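Local coordinates for protein colicin-D (Escherichia coli, PDB 5ZNM) that kills Escherichia coli and closely related bacteria as a plasmid-encoded toxin that inhibits protein synthesis, here as its central and C-terminal tRNase domains, at residues A[54-62]-A[123-131]; A[151-159]-A[278-288]. All blocks are in the same frame, centred on the assembly; numbering follows the deposited sequence.

Both contacts lie in the central part of the chain, their centres about 11 Å apart and each about 7 Å from the centre of the chain. Contact 1 pairs two antiparallel strands of a five-stranded sheet; contact 2 leads from that sheet, through strand 274-281 and the turn after it, to the edge strand 153-160 of a second sheet. Strands 126-131 and 274-281 are neighbours, Phe128 O lying 2.8 Å from Met280 N and Leu130 O 2.8 Å from Tyr278 N, both probable hydrogen bonds. Along the chain, contact 1 closes before contact 2 opens. A sulfate, probably from the crystallisation liquor, lies about 4 Å from the Ser131 side chain.

Contact 1: residues A[54-62]-A[123-131]; sequences ASSVQLAMT and NLEAMFSLS
The Phe128 ring meets Leu59 at its edge, where CB of Leu59 lies near the ring plane, 4.1 Å from Phe128 CD1. Val57 approaches the same ring obliquely: its CG1 methyl, anti to the backbone N (chi1 178°), touches Phe128 CZ at 3.5 Å, while its other methyl, CG2, lies alongside Leu130 CB. The second flat group, the amide of Gln58, is turned back along its own strand. Its NE2 donates to Ser56 OG at 2.9 Å, almost in the amide plane, and also to Asn51 O, so two acceptors fix its rotation; Ser56 OG is itself hydrogen-bonded to Thr53 O. On the face that carries Gln58, CB of this residue rests against Ser129 OG, and farther along Met127, bent at its last torsion, lays CE on Ala60 CB.

The backbones form an antiparallel ladder. Gln58 with Ser129 and Ala60 with Met127 are hydrogen-bonded pairs, each held by two bonds; the straightest, from Ala60 N to Met127 O, is 2.8 Å long with an angle of 170°. Thr62 continues the ladder with its backbone N donating to Glu125 O, and its side-chain OG1 replaces a carbonyl by accepting from Glu125 N at 3.0 Å; Glu125 also forms a salt bridge with Arg207. At the other end a water bridges Ser56 O and Ser129 OG.

Strands 56-61 and 126-131 are the second and third of a five-stranded antiparallel sheet, flanked by strands 65-71 and 274-281 respectively; Leu164 and Leu166 of strand 163-170 pack against the face bearing Leu59, Ala126 and Phe128.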
ATOM      1  N   ALA A  54      -7.463  -3.963   6.621  1.00 16.66           N
ATOM      2  CA  ALA A  54      -8.130  -2.719   6.986  1.00 18.51           C
ATOM      3  C   ALA A  54      -7.581  -1.541   6.188  1.00 21.92           C
ATOM      4  O   ALA A  54      -6.383  -1.477   5.886  1.00 17.49           O
ATOM      5  CB  ALA A  54      -7.978  -2.448   8.482  1.00 16.37           C
ATOM      6  N   SER A  55      -8.472  -0.605   5.851  1.00 15.87           N
ATOM      7  CA  SER A  55      -8.097   0.652   5.200  1.00 19.20           C
ATOM      8  C   SER A  55      -7.435   0.421   3.847  1.00 20.32           C
ATOM      9  O   SER A  55      -6.546   1.164   3.447  1.00 19.16           O
ATOM     10  CB  SER A  55      -7.179   1.494   6.095  1.00 20.69           C
ATOM     11  OG  SER A  55      -7.862   1.880   7.282  1.00 23.97           O
ATOM     12  N   SER A  56      -7.849  -0.610   3.124  1.00 16.71           N
ATOM     13  CA  SER A  56      -7.182  -0.970   1.885  1.00 14.97           C
ATOM     14  C   SER A  56      -8.085  -0.686   0.691  1.00 17.81           C
ATOM     15  O   SER A  56      -9.307  -0.621   0.805  1.00 19.38           O
ATOM     16  CB  SER A  56      -6.769  -2.450   1.907  1.00 18.53           C
ATOM     17  OG  SER A  56      -7.909  -3.311   1.962  1.00 21.05           O
ATOM     18  N   VAL A  57      -7.452  -0.485  -0.454  1.00 19.23           N
ATOM     19  CA  VAL A  57      -8.128  -0.468  -1.751  1.00 15.39           C
ATOM     20  C   VAL A  57      -7.834  -1.794  -2.429  1.00 14.81           C
ATOM     21  O   VAL A  57      -6.690  -2.264  -2.416  1.00 18.53           O
ATOM     22  CB  VAL A  57      -7.646   0.712  -2.617  1.00 16.98           C
ATOM     23  CG1 VAL A  57      -8.325   0.684  -4.001  1.00 16.83           C
ATOM     24  CG2 VAL A  57      -7.898   2.040  -1.907  1.00 17.81           C
ATOM     25  N   GLN A  58      -8.855  -2.408  -3.029  1.00 15.18           N
ATOM     26  CA  GLN A  58      -8.662  -3.720  -3.620  1.00 14.58           C
ATOM     27  C   GLN A  58      -9.333  -3.787  -4.980  1.00 17.65           C
ATOM     28  O   GLN A  58     -10.384  -3.178  -5.213  1.00 16.34           O
ATOM     29  CB  GLN A  58      -9.221  -4.839  -2.733  1.00 14.38           C
ATOM     30  CG  GLN A  58      -8.430  -5.029  -1.431  1.00 14.33           C
ATOM     31  CD  GLN A  58      -9.127  -5.993  -0.472  1.00 15.58           C
ATOM     32  OE1 GLN A  58      -9.719  -6.982  -0.897  1.00 18.78           O
ATOM     33  NE2 GLN A  58      -9.065  -5.693   0.841  1.00 15.95           N
ATOM     34  N   LEU A  59      -8.722  -4.565  -5.866  1.00 18.19           N
ATOM     35  CA  LEU A  59      -9.298  -4.868  -7.171  1.00 20.18           C
ATOM     36  C   LEU A  59      -9.175  -6.363  -7.372  1.00 17.55           C
ATOM     37  O   LEU A  59      -8.062  -6.895  -7.386  1.00 19.87           O
ATOM     38  CB  LEU A  59      -8.584  -4.105  -8.289  1.00 14.87           C
ATOM     39  CG  LEU A  59      -9.009  -4.444  -9.714  1.00 23.46           C
ATOM     40  CD1 LEU A  59     -10.478  -4.145  -9.924  1.00 22.87           C
ATOM     41  CD2 LEU A  59      -8.164  -3.668 -10.723  1.00 22.86           C
ATOM     42  N   ALA A  60     -10.307  -7.045  -7.486  1.00 19.84           N
ATOM     43  CA  ALA A  60     -10.312  -8.483  -7.684  1.00 21.21           C
ATOM     44  C   ALA A  60     -10.891  -8.788  -9.053  1.00 18.07           C
ATOM     45  O   ALA A  60     -11.826  -8.120  -9.507  1.00 18.67           O
ATOM     46  CB  ALA A  60     -11.113  -9.203  -6.584  1.00 19.90           C
ATOM     47  N   MET A  61     -10.313  -9.781  -9.714  1.00 23.37           N
ATOM     48  CA  MET A  61     -10.781 -10.232 -11.017  1.00 26.04           C
ATOM     49  C   MET A  61     -10.812 -11.754 -11.003  1.00 27.16           C
ATOM     50  O   MET A  61      -9.844 -12.385 -10.568  1.00 29.88           O
ATOM     51  CB  MET A  61      -9.869  -9.706 -12.128  1.00 30.58           C
ATOM     52  CG  MET A  61      -9.744  -8.178 -12.164  1.00 39.85           C
ATOM     53  SD  MET A  61      -8.060  -7.563 -12.491  1.00 54.71           S
ATOM     54  CE  MET A  61      -7.262  -7.894 -10.912  1.00 56.64           C
ATOM     55  N   THR A  62     -11.928 -12.342 -11.441  1.00 28.90           N
ATOM     56  CA  THR A  62     -12.015 -13.799 -11.497  1.00 27.37           C
ATOM     57  C   THR A  62     -10.837 -14.370 -12.280  1.00 28.99           C
ATOM     58  O   THR A  62     -10.442 -13.839 -13.324  1.00 32.93           O
ATOM     59  CB  THR A  62     -13.335 -14.244 -12.132  1.00 30.10           C
ATOM     60  OG1 THR A  62     -13.481 -13.622 -13.409  1.00 27.34           O
ATOM     61  CG2 THR A  62     -14.521 -13.859 -11.248  1.00 35.22           C
ATOM     62  N   ASN A 123     -17.516 -14.975 -18.660  1.00 63.21           N
ATOM     63  CA  ASN A 123     -16.105 -15.267 -18.433  1.00 64.47           C
ATOM     64  C   ASN A 123     -15.590 -14.582 -17.174  1.00 61.20           C
ATOM     65  O   ASN A 123     -15.356 -15.227 -16.155  1.00 67.81           O
ATOM     66  CB  ASN A 123     -15.249 -14.825 -19.632  1.00 72.80           C
ATOM     67  CG  ASN A 123     -14.715 -15.994 -20.444  1.00 78.22           C
ATOM     68  OD1 ASN A 123     -15.381 -16.962 -20.675  1.00 82.50           O
ATOM     69  ND2 ASN A 123     -13.501 -15.911 -20.884  1.00 76.13           N
ATOM     70  N   LEU A 124     -15.451 -13.263 -17.254  1.00 52.89           N
ATOM     71  CA  LEU A 124     -14.569 -12.486 -16.390  1.00 46.58           C
ATOM     72  C   LEU A 124     -15.376 -11.441 -15.625  1.00 42.84           C
ATOM     73  O   LEU A 124     -16.017 -10.580 -16.236  1.00 45.60           O
ATOM     74  CB  LEU A 124     -13.483 -11.837 -17.252  1.00 54.37           C
ATOM     75  CG  LEU A 124     -12.353 -10.945 -16.748  1.00 62.90           C
ATOM     76  CD1 LEU A 124     -12.815  -9.504 -16.548  1.00 62.14           C
ATOM     77  CD2 LEU A 124     -11.731 -11.517 -15.475  1.00 67.81           C
ATOM     78  N   GLU A 125     -15.344 -11.507 -14.295  1.00 28.78           N
ATOM     79  CA  GLU A 125     -16.006 -10.521 -13.450  1.00 25.37           C
ATOM     80  C   GLU A 125     -14.969  -9.809 -12.583  1.00 20.83           C
ATOM     81  O   GLU A 125     -13.874 -10.326 -12.344  1.00 23.47           O
ATOM     82  CB  GLU A 125     -17.102 -11.174 -12.581  1.00 27.70           C
ATOM     83  CG  GLU A 125     -18.186 -11.928 -13.409  1.00 35.87           C
ATOM     84  CD  GLU A 125     -19.438 -12.274 -12.591  1.00 43.11           C
ATOM     85  OE1 GLU A 125     -19.453 -12.025 -11.375  1.00 51.68           O
ATOM     86  OE2 GLU A 125     -20.417 -12.782 -13.164  1.00 59.74           O
ATOM     87  N   ALA A 126     -15.325  -8.610 -12.109  1.00 21.64           N
ATOM     88  CA  ALA A 126     -14.378  -7.748 -11.407  1.00 22.72           C
ATOM     89  C   ALA A 126     -15.065  -7.002 -10.270  1.00 19.58           C
ATOM     90  O   ALA A 126     -16.276  -6.761 -10.288  1.00 16.32           O
ATOM     91  CB  ALA A 126     -13.712  -6.741 -12.355  1.00 21.48           C
ATOM     92  N   MET A 127     -14.252  -6.586  -9.296  1.00 14.98           N
ATOM     93  CA  MET A 127     -14.762  -6.039  -8.048  1.00 16.84           C
ATOM     94  C   MET A 127     -13.726  -5.070  -7.500  1.00 17.07           C
ATOM     95  O   MET A 127     -12.557  -5.432  -7.355  1.00 20.76           O
ATOM     96  CB  MET A 127     -15.044  -7.159  -7.039  1.00 21.80           C
ATOM     97  CG  MET A 127     -15.578  -6.688  -5.694  1.00 22.02           C
ATOM     98  SD  MET A 127     -16.074  -8.090  -4.649  1.00 17.31           S
ATOM     99  CE  MET A 127     -14.504  -8.929  -4.497  1.00 15.75           C
ATOM    100  N   PHE A 128     -14.155  -3.845  -7.231  1.00 15.53           N
ATOM    101  CA  PHE A 128     -13.285  -2.780  -6.746  1.00 16.20           C
ATOM    102  C   PHE A 128     -13.842  -2.261  -5.432  1.00 14.35           C
ATOM    103  O   PHE A 128     -15.054  -2.067  -5.304  1.00 17.22           O
ATOM    104  CB  PHE A 128     -13.200  -1.639  -7.773  1.00 18.76           C
ATOM    105  CG  PHE A 128     -12.220  -0.557  -7.402  1.00 20.70           C
ATOM    106  CD1 PHE A 128     -10.855  -0.761  -7.534  1.00 23.82           C
ATOM    107  CD2 PHE A 128     -12.663   0.661  -6.918  1.00 25.86           C
ATOM    108  CE1 PHE A 128      -9.946   0.239  -7.187  1.00 28.47           C
ATOM    109  CE2 PHE A 128     -11.754   1.665  -6.571  1.00 26.86           C
ATOM    110  CZ  PHE A 128     -10.403   1.450  -6.705  1.00 24.40           C
ATOM    111  N   SER A 129     -12.974  -2.053  -4.442  1.00 15.31           N
ATOM    112  CA  SER A 129     -13.480  -1.698  -3.121  1.00 16.32           C
ATOM    113  C   SER A 129     -12.513  -0.759  -2.420  1.00 20.74           C
ATOM    114  O   SER A 129     -11.296  -0.834  -2.616  1.00 15.78           O
ATOM    115  CB  SER A 129     -13.722  -2.935  -2.245  1.00 15.80           C
ATOM    116  OG  SER A 129     -12.526  -3.678  -2.109  1.00 15.98           O
ATOM    117  N   LEU A 130     -13.076   0.130  -1.605  1.00 14.63           N
ATOM    118  CA  LEU A 130     -12.296   1.096  -0.843  1.00 17.25           C
ATOM    119  C   LEU A 130     -13.153   1.595   0.305  1.00 20.28           C
ATOM    120  O   LEU A 130     -14.359   1.353   0.349  1.00 18.35           O
ATOM    121  CB  LEU A 130     -11.829   2.280  -1.697  1.00 18.19           C
ATOM    122  CG  LEU A 130     -12.715   2.952  -2.758  1.00 30.58           C
ATOM    123  CD1 LEU A 130     -14.157   3.073  -2.383  1.00 35.36           C
ATOM    124  CD2 LEU A 130     -12.165   4.337  -3.077  1.00 32.39           C
ATOM    125  N   SER A 131     -12.521   2.335   1.213  1.00 23.98           N
ATOM    126  CA  SER A 131     -13.235   2.824   2.387  1.00 21.61           C
ATOM    127  C   SER A 131     -14.419   3.689   1.979  1.00 20.15           C
ATOM    128  O   SER A 131     -14.303   4.573   1.121  1.00 20.73           O
ATOM    129  CB  SER A 131     -12.293   3.608   3.292  1.00 28.42           C
ATOM    130  OG  SER A 131     -11.372   2.720   3.912  1.00 40.51           O
TER
HETATM  131  O   HOH W   1     -11.028  -2.930   0.128  1.00 18.46           O
HETATM  132  O   HOH W   2      -9.623   2.625   1.277  1.00 30.68           O

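Contact 2: residues A[151-159]-A[278-288]; sequences LPVRGQLIN and YVMLNDPLDSG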
ATOM      1  N   LEU A 151     -24.886   7.945  -1.145  1.00 24.83           N
ATOM      2  CA  LEU A 151     -23.615   8.443  -1.621  1.00 23.38           C
ATOM      3  C   LEU A 151     -23.829   9.454  -2.729  1.00 26.65           C
ATOM      4  O   LEU A 151     -24.681   9.263  -3.605  1.00 26.88           O
ATOM      5  CB  LEU A 151     -22.712   7.320  -2.147  1.00 22.68           C
ATOM      6  CG  LEU A 151     -22.268   6.280  -1.124  1.00 23.70           C
ATOM      7  CD1 LEU A 151     -21.227   5.345  -1.741  1.00 27.74           C
ATOM      8  CD2 LEU A 151     -21.722   6.959   0.114  1.00 30.24           C
ATOM      9  N   PRO A 152     -23.043  10.524  -2.722  1.00 27.04           N
ATOM     10  CA  PRO A 152     -23.157  11.502  -3.783  1.00 24.28           C
ATOM     11  C   PRO A 152     -22.573  11.006  -5.106  1.00 29.36           C
ATOM     12  O   PRO A 152     -22.907  11.552  -6.168  1.00 28.62           O
ATOM     13  CB  PRO A 152     -22.383  12.699  -3.193  1.00 27.54           C
ATOM     14  CG  PRO A 152     -21.406  12.183  -2.405  1.00 30.42           C
ATOM     15  CD  PRO A 152     -22.005  10.933  -1.763  1.00 31.76           C
ATOM     16  N   VAL A 153     -21.715   9.988  -5.064  1.00 26.64           N
ATOM     17  CA  VAL A 153     -21.086   9.397  -6.239  1.00 32.77           C
ATOM     18  C   VAL A 153     -21.166   7.894  -6.088  1.00 28.39           C
ATOM     19  O   VAL A 153     -20.804   7.366  -5.034  1.00 28.79           O
ATOM     20  CB  VAL A 153     -19.606   9.803  -6.385  1.00 30.82           C
ATOM     21  CG1 VAL A 153     -18.984   9.090  -7.579  1.00 29.09           C
ATOM     22  CG2 VAL A 153     -19.487  11.272  -6.542  1.00 30.75           C
ATOM     23  N   ARG A 154     -21.624   7.205  -7.130  1.00 25.26           N
ATOM     24  CA  ARG A 154     -21.558   5.754  -7.154  1.00 21.11           C
ATOM     25  C   ARG A 154     -20.651   5.302  -8.285  1.00 29.18           C
ATOM     26  O   ARG A 154     -20.374   6.051  -9.229  1.00 28.12           O
ATOM     27  CB  ARG A 154     -22.951   5.133  -7.288  1.00 18.90           C
ATOM     28  CG  ARG A 154     -23.745   5.221  -5.985  1.00 25.00           C
ATOM     29  CD  ARG A 154     -25.202   4.855  -6.196  1.00 24.44           C
ATOM     30  NE  ARG A 154     -25.385   3.428  -6.417  1.00 23.12           N
ATOM     31  CZ  ARG A 154     -26.568   2.880  -6.676  1.00 31.77           C
ATOM     32  NH1 ARG A 154     -27.647   3.653  -6.746  1.00 27.25           N
ATOM     33  NH2 ARG A 154     -26.677   1.573  -6.875  1.00 25.83           N
ATOM     34  N   GLY A 155     -20.184   4.063  -8.181  1.00 24.78           N
ATOM     35  CA  GLY A 155     -19.193   3.538  -9.097  1.00 24.46           C
ATOM     36  C   GLY A 155     -19.694   2.307  -9.823  1.00 27.95           C
ATOM     37  O   GLY A 155     -20.554   1.574  -9.326  1.00 27.32           O
ATOM     38  N   GLN A 156     -19.133   2.081 -11.008  1.00 31.76           N
ATOM     39  CA  GLN A 156     -19.452   0.928 -11.833  1.00 26.62           C
ATOM     40  C   GLN A 156     -18.213   0.533 -12.622  1.00 28.02           C
ATOM     41  O   GLN A 156     -17.558   1.399 -13.216  1.00 27.18           O
ATOM     42  CB  GLN A 156     -20.610   1.257 -12.776  1.00 35.80           C
ATOM     43  CG  GLN A 156     -20.618   0.458 -14.039  1.00 39.64           C
ATOM     44  CD  GLN A 156     -21.941   0.520 -14.735  1.00 35.51           C
ATOM     45  OE1 GLN A 156     -22.250   1.487 -15.429  1.00 40.86           O
ATOM     46  NE2 GLN A 156     -22.745  -0.515 -14.544  1.00 38.42           N
ATOM     47  N   LEU A 157     -17.880  -0.757 -12.615  1.00 22.49           N
ATOM     48  CA  LEU A 157     -16.773  -1.267 -13.414  1.00 24.83           C
ATOM     49  C   LEU A 157     -17.272  -1.622 -14.809  1.00 23.55           C
ATOM     50  O   LEU A 157     -18.323  -2.252 -14.959  1.00 21.14           O
ATOM     51  CB  LEU A 157     -16.132  -2.486 -12.760  1.00 23.83           C
ATOM     52  CG  LEU A 157     -15.199  -2.198 -11.591  1.00 29.66           C
ATOM     53  CD1 LEU A 157     -14.743  -3.502 -10.968  1.00 24.82           C
ATOM     54  CD2 LEU A 157     -14.002  -1.381 -12.046  1.00 26.39           C
ATOM     55  N   ILE A 158     -16.519  -1.214 -15.827  1.00 17.77           N
ATOM     56  CA  ILE A 158     -16.916  -1.394 -17.217  1.00 19.93           C
ATOM     57  C   ILE A 158     -15.721  -1.891 -18.010  1.00 20.81           C
ATOM     58  O   ILE A 158     -14.598  -1.972 -17.509  1.00 22.23           O
ATOM     59  CB  ILE A 158     -17.458  -0.101 -17.857  1.00 20.65           C
ATOM     60  CG1 ILE A 158     -16.337   0.925 -17.981  1.00 24.61           C
ATOM     61  CG2 ILE A 158     -18.601   0.454 -17.063  1.00 19.82           C
ATOM     62  CD1 ILE A 158     -16.740   2.165 -18.737  1.00 25.41           C
ATOM     63  N   ASN A 159     -15.988  -2.253 -19.266  1.00 20.31           N
ATOM     64  CA  ASN A 159     -14.956  -2.615 -20.223  1.00 26.12           C
ATOM     65  C   ASN A 159     -14.986  -1.530 -21.283  1.00 27.84           C
ATOM     66  O   ASN A 159     -15.980  -1.397 -22.004  1.00 30.51           O
ATOM     67  CB  ASN A 159     -15.212  -3.979 -20.861  1.00 29.57           C
ATOM     68  CG  ASN A 159     -15.098  -5.125 -19.886  1.00 40.67           C
ATOM     69  OD1 ASN A 159     -15.442  -6.255 -20.225  1.00 46.52           O
ATOM     70  ND2 ASN A 159     -14.608  -4.852 -18.675  1.00 47.81           N
ATOM     71  N   TYR A 278     -16.937   0.369   0.640  1.00 18.18           N
ATOM     72  CA  TYR A 278     -17.813   0.504  -0.519  1.00 18.66           C
ATOM     73  C   TYR A 278     -17.274  -0.397  -1.620  1.00 17.05           C
ATOM     74  O   TYR A 278     -16.075  -0.374  -1.908  1.00 15.63           O
ATOM     75  CB  TYR A 278     -17.887   1.966  -0.967  1.00 14.73           C
ATOM     76  CG  TYR A 278     -18.680   2.206  -2.238  1.00 18.11           C
ATOM     77  CD1 TYR A 278     -20.008   1.801  -2.350  1.00 18.43           C
ATOM     78  CD2 TYR A 278     -18.105   2.861  -3.321  1.00 20.74           C
ATOM     79  CE1 TYR A 278     -20.734   2.032  -3.505  1.00 17.26           C
ATOM     80  CE2 TYR A 278     -18.829   3.091  -4.500  1.00 25.04           C
ATOM     81  CZ  TYR A 278     -20.139   2.673  -4.577  1.00 24.44           C
ATOM     82  OH  TYR A 278     -20.856   2.902  -5.724  1.00 22.97           O
ATOM     83  N   VAL A 279     -18.148  -1.212  -2.208  1.00 14.97           N
ATOM     84  CA  VAL A 279     -17.745  -2.256  -3.137  1.00 19.89           C
ATOM     85  C   VAL A 279     -18.532  -2.086  -4.435  1.00 22.35           C
ATOM     86  O   VAL A 279     -19.746  -1.848  -4.407  1.00 18.64           O
ATOM     87  CB  VAL A 279     -17.970  -3.653  -2.525  1.00 15.32           C
ATOM     88  CG1 VAL A 279     -17.506  -4.733  -3.487  1.00 15.38           C
ATOM     89  CG2 VAL A 279     -17.228  -3.769  -1.177  1.00 14.10           C
ATOM     90  N   MET A 280     -17.837  -2.178  -5.567  1.00 20.71           N
ATOM     91  CA  MET A 280     -18.436  -1.951  -6.883  1.00 20.01           C
ATOM     92  C   MET A 280     -18.114  -3.135  -7.774  1.00 24.37           C
ATOM     93  O   MET A 280     -16.981  -3.622  -7.780  1.00 20.83           O
ATOM     94  CB  MET A 280     -17.899  -0.661  -7.547  1.00 21.33           C
ATOM     95  CG  MET A 280     -18.190   0.622  -6.803  1.00 33.51           C
ATOM     96  SD  MET A 280     -16.926   1.888  -7.048  1.00 33.25           S
ATOM     97  CE  MET A 280     -15.834   1.644  -5.649  1.00 36.18           C
ATOM     98  N   LEU A 281     -19.104  -3.591  -8.536  1.00 26.18           N
ATOM     99  CA  LEU A 281     -18.930  -4.741  -9.401  1.00 23.87           C
ATOM    100  C   LEU A 281     -19.090  -4.322 -10.858  1.00 21.70           C
ATOM    101  O   LEU A 281     -19.561  -3.225 -11.167  1.00 18.76           O
ATOM    102  CB  LEU A 281     -19.918  -5.865  -9.056  1.00 23.33           C
ATOM    103  CG  LEU A 281     -19.402  -6.928  -8.078  1.00 28.64           C
ATOM    104  CD1 LEU A 281     -19.449  -6.409  -6.673  1.00 27.83           C
ATOM    105  CD2 LEU A 281     -20.185  -8.230  -8.191  1.00 36.76           C
ATOM    106  N   ASN A 282     -18.633  -5.189 -11.753  1.00 16.03           N
ATOM    107  CA  ASN A 282     -18.817  -4.919 -13.173  1.00 15.30           C
ATOM    108  C   ASN A 282     -20.297  -4.930 -13.532  1.00 18.93           C
ATOM    109  O   ASN A 282     -21.100  -5.679 -12.958  1.00 16.19           O
ATOM    110  CB  ASN A 282     -18.081  -5.957 -14.032  1.00 18.92           C
ATOM    111  CG  ASN A 282     -18.544  -7.368 -13.761  1.00 20.09           C
ATOM    112  OD1 ASN A 282     -18.129  -7.980 -12.770  1.00 26.01           O
ATOM    113  ND2 ASN A 282     -19.408  -7.902 -14.635  1.00 18.98           N
ATOM    114  N   ASP A 283     -20.645  -4.084 -14.493  1.00 17.71           N
ATOM    115  CA  ASP A 283     -21.923  -4.203 -15.184  1.00 16.75           C
ATOM    116  C   ASP A 283     -22.120  -5.643 -15.662  1.00 15.67           C
ATOM    117  O   ASP A 283     -21.181  -6.245 -16.192  1.00 16.95           O
ATOM    118  CB  ASP A 283     -21.940  -3.242 -16.378  1.00 21.00           C
ATOM    119  CG  ASP A 283     -23.317  -3.102 -17.016  1.00 29.69           C
ATOM    120  OD1 ASP A 283     -23.851  -4.101 -17.546  1.00 24.65           O
ATOM    121  OD2 ASP A 283     -23.849  -1.974 -17.021  1.00 35.80           O
ATOM    122  N   PRO A 284     -23.319  -6.232 -15.498  1.00 17.55           N
ATOM    123  CA  PRO A 284     -23.527  -7.610 -15.973  1.00 23.13           C
ATOM    124  C   PRO A 284     -23.150  -7.802 -17.429  1.00 21.48           C
ATOM    125  O   PRO A 284     -22.768  -8.908 -17.832  1.00 21.81           O
ATOM    126  CB  PRO A 284     -25.033  -7.829 -15.760  1.00 25.69           C
ATOM    127  CG  PRO A 284     -25.409  -6.880 -14.705  1.00 23.31           C
ATOM    128  CD  PRO A 284     -24.517  -5.691 -14.833  1.00 18.86           C
ATOM    129  N   LEU A 285     -23.218  -6.748 -18.232  1.00 14.73           N
ATOM    130  CA  LEU A 285     -22.954  -6.877 -19.660  1.00 17.64           C
ATOM    131  C   LEU A 285     -21.500  -6.624 -20.012  1.00 23.49           C
ATOM    132  O   LEU A 285     -21.134  -6.762 -21.185  1.00 24.28           O
ATOM    133  CB  LEU A 285     -23.844  -5.915 -20.454  1.00 17.40           C
ATOM    134  CG  LEU A 285     -25.357  -6.185 -20.433  1.00 18.41           C
ATOM    135  CD1 LEU A 285     -26.109  -5.029 -21.095  1.00 21.92           C
ATOM    136  CD2 LEU A 285     -25.704  -7.526 -21.102  1.00 16.33           C
ATOM    137  N   ASP A 286     -20.669  -6.252 -19.037  1.00 20.12           N
ATOM    138  CA  ASP A 286     -19.249  -5.999 -19.259  1.00 20.50           C
ATOM    139  C   ASP A 286     -18.478  -7.097 -18.542  1.00 26.22           C
ATOM    140  O   ASP A 286     -18.263  -7.026 -17.329  1.00 28.37           O
ATOM    141  CB  ASP A 286     -18.855  -4.609 -18.765  1.00 24.66           C
ATOM    142  CG  ASP A 286     -19.388  -3.511 -19.659  1.00 34.86           C
ATOM    143  OD1 ASP A 286     -20.547  -3.620 -20.102  1.00 38.26           O
ATOM    144  OD2 ASP A 286     -18.656  -2.543 -19.928  1.00 43.65           O
ATOM    145  N   SER A 287     -18.035  -8.091 -19.308  1.00 27.18           N
ATOM    146  CA  SER A 287     -17.532  -9.337 -18.748  1.00 27.23           C
ATOM    147  C   SER A 287     -16.245  -9.811 -19.414  1.00 28.88           C
ATOM    148  O   SER A 287     -15.923 -11.003 -19.326  1.00 37.12           O
ATOM    149  CB  SER A 287     -18.580 -10.443 -18.886  1.00 28.65           C
ATOM    150  OG  SER A 287     -18.796 -10.730 -20.269  1.00 26.88           O
ATOM    151  N   GLY A 288     -15.506  -8.931 -20.092  1.00 27.22           N
ATOM    152  CA  GLY A 288     -14.346  -9.393 -20.820  1.00 28.62           C
ATOM    153  C   GLY A 288     -14.758  -9.921 -22.179  1.00 33.52           C
ATOM    154  O   GLY A 288     -14.427  -9.314 -23.202  1.00 32.92           O
TER
HETATM  155  O   HOH W   3     -21.270  -1.327  -9.217  1.00 27.28           O
HETATM  156  O   HOH W   4     -15.127  -7.249 -16.492  1.00 42.99           O
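Leu151 and Tyr278 meet methyl to face: CD1 of Leu151 sits over the centre of the Tyr278 ring, 3.8 Å from its centroid, in a CH-pi contact. At the ring edge, in plane, Gly155 N donates to Tyr278 OH at 2.8 Å. That hydroxyl is also bonded to Asp261, which also forms a salt bridge with Arg154, and the Arg154 side chain lies nearly perpendicular to that of Tyr278. Next along the strand Met280 directs its sulfur at the Gly155 backbone, SD lying 3.5 Å from Gly155 CA.

Strands 153-160 and 274-281 belong to different antiparallel sheets, and their short segments run in the same general sense, 32° apart. They draw together at a single bridge, Leu157 with Asn282, where Asp283 N donates to Leu157 O at 3.0 Å and Leu157 N makes a weak bond to Leu281 O. A type I turn from Asp283 to Asp286 follows, incorporating an Asx turn in which Asp283 OD1 accepts from Leu285 N; the other oxygen, OD2, forms a salt bridge with Arg314.

Asp286 and Asn159 run antiparallel past one another, their carboxylate and amide planes 47° apart. With CG beside the backbone N (chi1 -72°), Asp286 brings OD2 to Asn159 N at 2.8 Å and accepts through its anti lone pair. Asn159 OD1 in turn receives Gly288 N at 2.7 Å, in the carbonyl plane, while its ND2 shares a water with Asp286 O.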